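Local coordinates for microcin B17-processing protein McbD (Escherichia coli str. K-12 substr. MG1655, PDB 6GRH) that is needed to process the inactive precursor of microcin B17 into the active peptide, probably as the ATP-dependent YcaO cyclodehydratase of the synthetase complex, at residues R24-F29 against I198-L203; H106-V111 against A137-F142; P125-A130 against K141-R146. The protein carries 1 engineered substitution. All blocks are in the same frame, centred on the assembly; numbering follows the deposited sequence.

Contact 1: residues R24-F29 against I198-L203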
loop_
_atom_site.group_PDB
_atom_site.type_symbol
_atom_site.label_atom_id
_atom_site.label_comp_id
_atom_site.label_asym_id
_atom_site.label_seq_id
_atom_site.Cartn_x
_atom_site.Cartn_y
_atom_site.Cartn_z
ATOM N N ARG E 24 24.572 12.340 -2.185
ATOM C CA ARG E 24 24.533 11.314 -3.217
ATOM C C ARG E 24 25.920 11.021 -3.798
ATOM O O ARG E 24 26.154 9.922 -4.302
ATOM C CB ARG E 24 23.549 11.671 -4.344
ATOM C CG ARG E 24 24.020 12.745 -5.292
ATOM C CD ARG E 24 22.973 13.090 -6.330
ATOM N NE ARG E 24 23.576 13.879 -7.389
ATOM C CZ ARG E 24 24.218 13.375 -8.445
ATOM N NH1 ARG E 24 24.311 12.060 -8.641
ATOM N NH2 ARG E 24 24.742 14.196 -9.340
ATOM N N ASN E 25 26.811 11.998 -3.692
ATOM C CA ASN E 25 28.192 11.844 -4.106
ATOM C C ASN E 25 29.174 11.261 -3.107
ATOM O O ASN E 25 30.338 11.142 -3.429
ATOM C CB ASN E 25 28.703 13.184 -4.662
ATOM C CG ASN E 25 28.000 13.559 -5.937
ATOM O OD1 ASN E 25 27.859 12.712 -6.815
ATOM N ND2 ASN E 25 27.509 14.792 -6.032
ATOM N N MET E 26 28.748 10.891 -1.902
ATOM C CA MET E 26 29.651 10.173 -1.017
ATOM C C MET E 26 29.485 8.682 -1.286
ATOM O O MET E 26 28.435 8.256 -1.778
ATOM C CB MET E 26 29.430 10.526 0.447
ATOM C CG MET E 26 30.067 11.873 0.855
ATOM S SD MET E 26 31.880 11.863 0.863
ATOM C CE MET E 26 32.325 13.444 1.607
ATOM N N PRO E 27 30.527 7.884 -0.998
ATOM C CA PRO E 27 30.403 6.431 -1.165
ATOM C C PRO E 27 29.377 5.855 -0.196
ATOM O O PRO E 27 29.107 6.437 0.828
ATOM C CB PRO E 27 31.802 5.888 -0.873
ATOM C CG PRO E 27 32.618 7.013 -0.374
ATOM C CD PRO E 27 31.878 8.300 -0.582
ATOM N N THR E 28 28.788 4.742 -0.584
ATOM C CA THR E 28 27.906 3.991 0.261
ATOM C C THR E 28 28.780 3.147 1.170
ATOM O O THR E 28 29.794 2.611 0.724
ATOM C CB THR E 28 27.002 3.085 -0.597
ATOM O OG1 THR E 28 26.113 3.902 -1.359
ATOM C CG2 THR E 28 26.164 2.109 0.247
ATOM N N PHE E 29 28.332 2.993 2.419
ATOM C CA PHE E 29 28.993 2.212 3.428
ATOM C C PHE E 29 28.022 1.137 3.880
ATOM O O PHE E 29 26.868 1.447 4.223
ATOM C CB PHE E 29 29.336 3.123 4.592
ATOM C CG PHE E 29 29.999 2.420 5.749
ATOM C CD1 PHE E 29 31.383 2.167 5.748
ATOM C CD2 PHE E 29 29.251 2.018 6.859
ATOM C CE1 PHE E 29 31.986 1.518 6.825
ATOM C CE2 PHE E 29 29.856 1.392 7.945
ATOM C CZ PHE E 29 31.223 1.144 7.930
ATOM N N ILE E 198 35.207 10.013 -5.728
ATOM C CA ILE E 198 36.628 10.051 -5.390
ATOM C C ILE E 198 37.045 11.501 -5.190
ATOM O O ILE E 198 37.697 11.844 -4.203
ATOM C CB ILE E 198 37.480 9.367 -6.487
ATOM C CG1 ILE E 198 37.016 7.921 -6.696
ATOM C CG2 ILE E 198 38.971 9.433 -6.162
ATOM C CD1 ILE E 198 37.023 7.052 -5.454
ATOM N N ASP E 199 36.639 12.354 -6.116
ATOM C CA ASP E 199 36.934 13.783 -6.037
ATOM C C ASP E 199 36.279 14.462 -4.839
ATOM O O ASP E 199 36.859 15.348 -4.248
ATOM C CB ASP E 199 36.538 14.467 -7.349
ATOM C CG ASP E 199 37.382 13.974 -8.535
ATOM O OD1 ASP E 199 38.515 13.487 -8.312
ATOM O OD2 ASP E 199 36.915 14.040 -9.686
ATOM N N GLU E 200 35.081 14.023 -4.484
ATOM C CA GLU E 200 34.393 14.494 -3.277
ATOM C C GLU E 200 35.228 14.200 -2.004
ATOM O O GLU E 200 35.426 15.086 -1.170
ATOM C CB GLU E 200 33.024 13.823 -3.181
ATOM C CG GLU E 200 32.071 14.440 -2.177
ATOM C CD GLU E 200 31.168 15.512 -2.759
ATOM O OE1 GLU E 200 31.375 15.990 -3.908
ATOM O OE2 GLU E 200 30.240 15.897 -2.023
ATOM N N ILE E 201 35.718 12.963 -1.877
ATOM C CA ILE E 201 36.602 12.593 -0.764
ATOM C C ILE E 201 37.896 13.408 -0.812
ATOM O O ILE E 201 38.281 14.006 0.184
ATOM C CB ILE E 201 36.939 11.077 -0.734
ATOM C CG1 ILE E 201 35.687 10.245 -0.483
ATOM C CG2 ILE E 201 37.999 10.763 0.329
ATOM C CD1 ILE E 201 35.838 8.810 -0.943
ATOM N N LEU E 202 38.562 13.460 -1.963
ATOM C CA LEU E 202 39.833 14.182 -2.038
ATOM C C LEU E 202 39.663 15.659 -1.662
ATOM O O LEU E 202 40.465 16.190 -0.888
ATOM C CB LEU E 202 40.504 14.036 -3.419
ATOM C CG LEU E 202 41.014 12.621 -3.725
ATOM C CD1 LEU E 202 41.268 12.467 -5.216
ATOM C CD2 LEU E 202 42.270 12.293 -2.931
ATOM N N LEU E 203 38.609 16.311 -2.167
ATOM C CA LEU E 203 38.373 17.724 -1.829
ATOM C C LEU E 203 38.136 17.914 -0.312
ATOM O O LEU E 203 38.687 18.815 0.306
ATOM C CB LEU E 203 37.188 18.283 -2.625
ATOM C CG LEU E 203 37.041 19.805 -2.564
ATOM C CD1 LEU E 203 38.262 20.495 -3.134
ATOM C CD2 LEU E 203 35.786 20.255 -3.302
HETATM O O HOH W 1 27.903 16.213 -3.555
#
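Glu200, Met26 and Ile201 bury the most surface where the loop 24-27 lies against helix 196-208. The side chain of Glu200 leaves the helix with CG anti to the backbone N (chi1 -166°) and then bends at chi2. Its aliphatic part packs on the loop: CB is 3.8 Å from Asn25 O, and CG is met by the methyl of Met26, whose CE is 3.9 Å from Glu200 CG. The two side chains cross at about a right angle. Beyond this, Glu200 CD lies 3.9 Å from Asn25 CB, and a water joins the polar ends, accepting from Asn25 ND2 and donating to Glu200 OE2. OE2 also accepts from Asn23 ND2 and forms a salt bridge with Arg63 of a McbC chain, whose charge would be expected to keep the carboxylate ionised. Asn25 O, by contrast, is buried with no hydrogen-bonding partner in the model. The loop leads into strand 28-33 of the N-terminal antiparallel sheet, while the helix precedes strand 210-215 of the mixed sheet; no direct hydrogen bond crosses between loop and helix. Ile201 supplies the apolar half: its CD1 reaches Pro27 CG at 3.7 Å, and Met26 SD sits 4.4 Å from Ile201 CG1. Helix 251-275 touches both Pro27 and Ile201, through Trp263 and Val259 respectively.

Contact 2: residues H106-V111 against A137-F142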
loop_
_atom_site.group_PDB
_atom_site.type_symbol
_atom_site.label_atom_id
_atom_site.label_comp_id
_atom_site.label_asym_id
_atom_site.label_seq_id
_atom_site.Cartn_x
_atom_site.Cartn_y
_atom_site.Cartn_z
ATOM N N HIS E 106 58.651 -31.585 14.175
ATOM C CA HIS E 106 57.330 -31.291 14.713
ATOM C C HIS E 106 56.236 -31.651 13.684
ATOM O O HIS E 106 56.374 -31.375 12.485
ATOM C CB HIS E 106 57.220 -29.818 15.116
ATOM C CG HIS E 106 55.919 -29.475 15.774
ATOM N ND1 HIS E 106 55.597 -29.904 17.046
ATOM C CD2 HIS E 106 54.852 -28.770 15.330
ATOM C CE1 HIS E 106 54.390 -29.465 17.359
ATOM N NE2 HIS E 106 53.917 -28.773 16.336
ATOM N N LYS E 107 55.167 -32.273 14.173
ATOM C CA LYS E 107 54.018 -32.619 13.356
ATOM C C LYS E 107 53.021 -31.450 13.369
ATOM O O LYS E 107 52.269 -31.287 14.327
ATOM C CB LYS E 107 53.367 -33.916 13.853
ATOM C CG LYS E 107 54.222 -35.159 13.658
ATOM C CD LYS E 107 53.424 -36.457 13.816
ATOM C CE LYS E 107 54.108 -37.653 13.146
ATOM N NZ LYS E 107 54.269 -37.490 11.661
ATOM N N PHE E 108 53.046 -30.636 12.310
ATOM C CA PHE E 108 52.124 -29.495 12.161
ATOM C C PHE E 108 50.740 -29.916 11.687
ATOM O O PHE E 108 50.592 -30.792 10.834
ATOM C CB PHE E 108 52.665 -28.484 11.150
ATOM C CG PHE E 108 53.853 -27.722 11.631
ATOM C CD1 PHE E 108 55.141 -28.189 11.397
ATOM C CD2 PHE E 108 53.685 -26.539 12.333
ATOM C CE1 PHE E 108 56.239 -27.475 11.838
ATOM C CE2 PHE E 108 54.785 -25.821 12.786
ATOM C CZ PHE E 108 56.065 -26.290 12.539
ATOM N N LYS E 109 49.723 -29.251 12.217
ATOM C CA LYS E 109 48.379 -29.367 11.663
ATOM C C LYS E 109 48.449 -28.830 10.219
ATOM O O LYS E 109 49.179 -27.885 9.945
ATOM C CB LYS E 109 47.378 -28.582 12.495
ATOM C CG LYS E 109 47.233 -29.022 13.956
ATOM C CD LYS E 109 46.620 -30.406 14.057
ATOM C CE LYS E 109 46.295 -30.789 15.490
ATOM N NZ LYS E 109 44.979 -30.248 15.935
ATOM N N THR E 110 47.746 -29.484 9.308
ATOM C CA THR E 110 47.820 -29.202 7.883
ATOM C C THR E 110 46.528 -28.606 7.326
ATOM O O THR E 110 45.432 -28.834 7.842
ATOM C CB THR E 110 48.080 -30.494 7.097
ATOM O OG1 THR E 110 47.082 -31.460 7.440
ATOM C CG2 THR E 110 49.448 -31.054 7.406
ATOM N N VAL E 111 46.687 -27.823 6.271
ATOM C CA VAL E 111 45.593 -27.424 5.398
ATOM C C VAL E 111 46.013 -27.594 3.955
ATOM O O VAL E 111 47.207 -27.536 3.631
ATOM C CB VAL E 111 45.138 -25.959 5.600
ATOM C CG1 VAL E 111 44.490 -25.805 6.960
ATOM C CG2 VAL E 111 46.282 -24.966 5.429
ATOM N N ALA E 137 46.586 -24.878 18.063
ATOM C CA ALA E 137 47.133 -24.524 19.378
ATOM C C ALA E 137 48.551 -25.052 19.654
ATOM O O ALA E 137 49.393 -24.310 20.142
ATOM C CB ALA E 137 46.202 -25.012 20.484
ATOM N N ASP E 138 48.795 -26.326 19.347
ATOM C CA ASP E 138 50.084 -26.987 19.651
ATOM C C ASP E 138 51.247 -26.534 18.733
ATOM O O ASP E 138 52.411 -26.845 19.013
ATOM C CB ASP E 138 49.940 -28.514 19.592
ATOM C CG ASP E 138 48.970 -29.050 20.640
ATOM O OD1 ASP E 138 49.235 -28.873 21.840
ATOM O OD2 ASP E 138 47.922 -29.614 20.262
ATOM N N ASP E 139 50.919 -25.805 17.658
ATOM C CA ASP E 139 51.893 -25.235 16.727
ATOM C C ASP E 139 52.183 -23.750 16.992
ATOM O O ASP E 139 53.036 -23.169 16.327
ATOM C CB ASP E 139 51.379 -25.388 15.291
ATOM C CG ASP E 139 51.017 -26.834 14.932
ATOM O OD1 ASP E 139 51.466 -27.777 15.631
ATOM O OD2 ASP E 139 50.267 -27.021 13.946
ATOM N N LEU E 140 51.495 -23.133 17.955
ATOM C CA LEU E 140 51.630 -21.677 18.142
ATOM C C LEU E 140 53.010 -21.223 18.633
ATOM O O LEU E 140 53.444 -20.104 18.327
ATOM C CB LEU E 140 50.523 -21.129 19.055
ATOM C CG LEU E 140 49.121 -21.023 18.436
ATOM C CD1 LEU E 140 48.116 -20.700 19.541
ATOM C CD2 LEU E 140 49.032 -19.989 17.312
ATOM N N LYS E 141 53.707 -22.096 19.351
ATOM C CA LYS E 141 55.077 -21.817 19.764
ATOM C C LYS E 141 55.984 -21.521 18.550
ATOM O O LYS E 141 56.921 -20.732 18.664
ATOM C CB LYS E 141 55.649 -22.939 20.676
ATOM C CG LYS E 141 55.692 -24.345 20.060
ATOM C CD LYS E 141 56.205 -25.416 21.030
ATOM N N PHE E 142 55.676 -22.131 17.400
ATOM C CA PHE E 142 56.438 -21.938 16.161
ATOM C C PHE E 142 56.066 -20.668 15.405
ATOM O O PHE E 142 56.849 -20.178 14.602
ATOM C CB PHE E 142 56.249 -23.151 15.227
ATOM C CG PHE E 142 56.822 -24.427 15.777
ATOM C CD1 PHE E 142 58.155 -24.757 15.554
ATOM C CD2 PHE E 142 56.039 -25.293 16.526
ATOM C CE1 PHE E 142 58.700 -25.929 16.083
ATOM C CE2 PHE E 142 56.578 -26.466 17.059
ATOM C CZ PHE E 142 57.904 -26.783 16.841
HETATM O O HOH W 2 50.241 -25.784 11.612
#
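The backbones of 106-111, which runs into strand 108-115, and of the loop segment 137-142, which opens with 3-10 residues 137-139, come closest at Phe108 and Asp139, whose CA atoms are 6.2 Å apart. The Asp139 carboxylate binds 106-111 with both oxygens. OD1 accepts from His106 NE2 at 2.7 Å; the oxygen lies near the plane of the imidazole, whereas the donor stands 36° out of the carboxylate plane, ring and carboxylate being almost perpendicular. OD2 offers its syn lone pair to Lys109 N at 2.9 Å and takes a further bond from a water that also donates to Lys109 O. Anti to the backbone N (chi1 -176°), CG of His106 comes 3.3 Å from Phe142 CE2, which sits over the centre of the imidazole face. Phe108 turns its edge to the face of Phe142, CZ 3.8 Å from CG of Phe142, and the three rings form an aromatic cluster extended by Phe92 of helix 82-95, which meets Phe108 nearly parallel. The three donors around this buried carboxylate are consistent with an ionised Asp139, whose bond to NE2 limits rotation of the imidazole and whose charge would favour a protonated His106.

Contact 3: residues P125-A130 against K141-R146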
loop_
_atom_site.group_PDB
_atom_site.type_symbol
_atom_site.label_atom_id
_atom_site.label_comp_id
_atom_site.label_asym_id
_atom_site.label_seq_id
_atom_site.Cartn_x
_atom_site.Cartn_y
_atom_site.Cartn_z
ATOM N N PRO E 125 51.297 -25.446 6.718
ATOM C CA PRO E 125 50.904 -25.427 8.124
ATOM C C PRO E 125 49.663 -24.613 8.382
ATOM O O PRO E 125 49.581 -23.455 7.971
ATOM C CB PRO E 125 52.110 -24.798 8.820
ATOM C CG PRO E 125 53.249 -25.190 7.960
ATOM C CD PRO E 125 52.711 -25.037 6.566
ATOM N N ALA E 126 48.718 -25.233 9.080
ATOM C CA ALA E 126 47.463 -24.601 9.442
ATOM C C ALA E 126 47.657 -23.393 10.359
ATOM O O ALA E 126 46.856 -22.432 10.297
ATOM C CB ALA E 126 46.546 -25.616 10.110
ATOM N N VAL E 127 48.711 -23.424 11.182
ATOM C CA VAL E 127 48.989 -22.338 12.126
ATOM C C VAL E 127 49.155 -20.955 11.450
ATOM O O VAL E 127 48.901 -19.914 12.062
ATOM C CB VAL E 127 50.214 -22.668 12.991
ATOM C CG1 VAL E 127 51.514 -22.545 12.188
ATOM C CG2 VAL E 127 50.240 -21.810 14.253
ATOM N N ILE E 128 49.585 -20.955 10.193
ATOM C CA ILE E 128 49.723 -19.713 9.432
ATOM C C ILE E 128 48.358 -19.121 8.996
ATOM O O ILE E 128 48.227 -17.908 8.864
ATOM C CB ILE E 128 50.658 -19.922 8.215
ATOM C CG1 ILE E 128 52.025 -20.405 8.715
ATOM C CG2 ILE E 128 50.832 -18.627 7.422
ATOM C CD1 ILE E 128 52.914 -20.959 7.632
ATOM N N ILE E 129 47.366 -19.984 8.809
ATOM C CA ILE E 129 46.099 -19.630 8.176
ATOM C C ILE E 129 44.952 -19.357 9.143
ATOM O O ILE E 129 44.192 -18.412 8.951
ATOM C CB ILE E 129 45.715 -20.732 7.174
ATOM C CG1 ILE E 129 46.172 -20.279 5.794
ATOM C CG2 ILE E 129 44.221 -20.999 7.185
ATOM C CD1 ILE E 129 46.939 -21.314 5.010
ATOM N N ALA E 130 44.838 -20.178 10.180
ATOM C CA ALA E 130 43.749 -20.063 11.147
ATOM C C ALA E 130 44.017 -18.907 12.135
ATOM O O ALA E 130 45.086 -18.847 12.713
ATOM C CB ALA E 130 43.622 -21.384 11.890
ATOM N N LYS E 141 53.707 -22.096 19.351
ATOM C CA LYS E 141 55.077 -21.817 19.764
ATOM C C LYS E 141 55.984 -21.521 18.550
ATOM O O LYS E 141 56.921 -20.732 18.664
ATOM C CB LYS E 141 55.649 -22.939 20.676
ATOM C CG LYS E 141 55.692 -24.345 20.060
ATOM C CD LYS E 141 56.205 -25.416 21.030
ATOM N N PHE E 142 55.676 -22.131 17.400
ATOM C CA PHE E 142 56.438 -21.938 16.161
ATOM C C PHE E 142 56.066 -20.668 15.405
ATOM O O PHE E 142 56.849 -20.178 14.602
ATOM C CB PHE E 142 56.249 -23.151 15.227
ATOM C CG PHE E 142 56.822 -24.427 15.777
ATOM C CD1 PHE E 142 58.155 -24.757 15.554
ATOM C CD2 PHE E 142 56.039 -25.293 16.526
ATOM C CE1 PHE E 142 58.700 -25.929 16.083
ATOM C CE2 PHE E 142 56.578 -26.466 17.059
ATOM C CZ PHE E 142 57.904 -26.783 16.841
ATOM N N TYR E 143 54.860 -20.161 15.641
ATOM C CA TYR E 143 54.279 -19.102 14.813
ATOM C C TYR E 143 53.170 -18.423 15.609
ATOM O O TYR E 143 51.989 -18.688 15.374
ATOM C CB TYR E 143 53.762 -19.688 13.493
ATOM C CG TYR E 143 53.378 -18.648 12.469
ATOM C CD1 TYR E 143 54.333 -18.034 11.678
ATOM C CD2 TYR E 143 52.049 -18.268 12.296
ATOM C CE1 TYR E 143 53.978 -17.070 10.732
ATOM C CE2 TYR E 143 51.691 -17.304 11.370
ATOM C CZ TYR E 143 52.646 -16.714 10.579
ATOM O OH TYR E 143 52.253 -15.761 9.680
ATOM N N PRO E 144 53.552 -17.565 16.572
ATOM C CA PRO E 144 52.560 -17.028 17.510
ATOM C C PRO E 144 51.746 -15.862 16.974
ATOM O O PRO E 144 50.635 -15.649 17.466
ATOM C CB PRO E 144 53.411 -16.583 18.714
ATOM C CG PRO E 144 54.754 -16.276 18.139
ATOM C CD PRO E 144 54.934 -17.219 16.976
ATOM N N ASP E 145 52.289 -15.125 16.006
ATOM C CA ASP E 145 51.629 -13.952 15.423
ATOM C C ASP E 145 51.041 -14.260 14.041
ATOM O O ASP E 145 51.767 -14.596 13.115
ATOM C CB ASP E 145 52.612 -12.776 15.346
ATOM C CG ASP E 145 53.153 -12.379 16.716
ATOM O OD1 ASP E 145 52.360 -12.196 17.651
ATOM O OD2 ASP E 145 54.377 -12.280 16.893
ATOM N N ARG E 146 49.714 -14.171 13.931
ATOM C CA ARG E 146 48.956 -14.453 12.713
ATOM C C ARG E 146 48.154 -13.216 12.292
ATOM O O ARG E 146 47.798 -12.380 13.123
ATOM C CB ARG E 146 47.911 -15.545 12.987
ATOM C CG ARG E 146 48.380 -16.987 13.122
ATOM C CD ARG E 146 49.001 -17.364 14.445
ATOM N NE ARG E 146 48.411 -16.705 15.603
ATOM C CZ ARG E 146 47.275 -17.045 16.215
ATOM N NH1 ARG E 146 46.517 -18.060 15.786
ATOM N NH2 ARG E 146 46.882 -16.335 17.275
HETATM O O HOH W 3 46.939 -20.296 14.081
HETATM O O HOH W 4 49.457 -15.505 9.461
#
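Apolar contacts centre on Tyr143, which buries the most surface here. CG1 of Ile128 stands over the middle of its ring in a CH-pi contact, 4.0 Å from the centroid and only 8° off the normal, and the two side chains cross at about a right angle. CG2 of Ile128 reaches the phenol end, 3.9 Å from Tyr143 OH. Nearer the backbone, Val127 CG1 packs 3.9 Å from Tyr143 CB. Both segments belong to the long connection between strands 121-125 and 151-154 of the antiparallel sheet; 126-129 has helical backbone angles, and helix 82-95 packs on both segments, Phe88 and Phe92 on Ile128, Ile95 on Tyr143. Two waters bridge the segments. One donates to Val127 O and to Ala130 O, 2.7 Å away, and accepts from Arg146 NH1 at the edge of the guanidinium, in its plane. A second lies in the plane of the Tyr143 ring, 2.8 Å from its OH, and also within hydrogen-bonding distance of Ile128 O. Arg146 CG comes within 3.2 Å of Val127 O; bends at chi2 and chi3 then carry the side chain on, and NE bonds weakly to Pro144 O. Beyond the two segments, Asn133 OD1 accepts from NH2 of this guanidinium and Asp132 O from NH1.

In the fold
Contacts 2 and 3 adjoin, their centres about 7 Å apart, and share Lys141 and Phe142; contact 1 lies on the other side of the chain's centre, with centres about 45 Å from contact 2 and 39 Å from contact 3. Along the chain, the segments of contacts 2 and 3 all fall between the two of contact 1. Lys109 O and Ala126 N, 2.8 Å apart in a probable hydrogen bond, connect contacts 2 and 3 just beyond strand 121-125, which pairs with 108-115. These two contacts hold parts of the 121-125 to 151-154 connection against strand 108-115, beside helix 82-95. Contact 1 sets the loop leading into strand 28-33 against helix 196-208 where McbB and McbC chains meet McbD, whereas no other chain touches contacts 2 and 3.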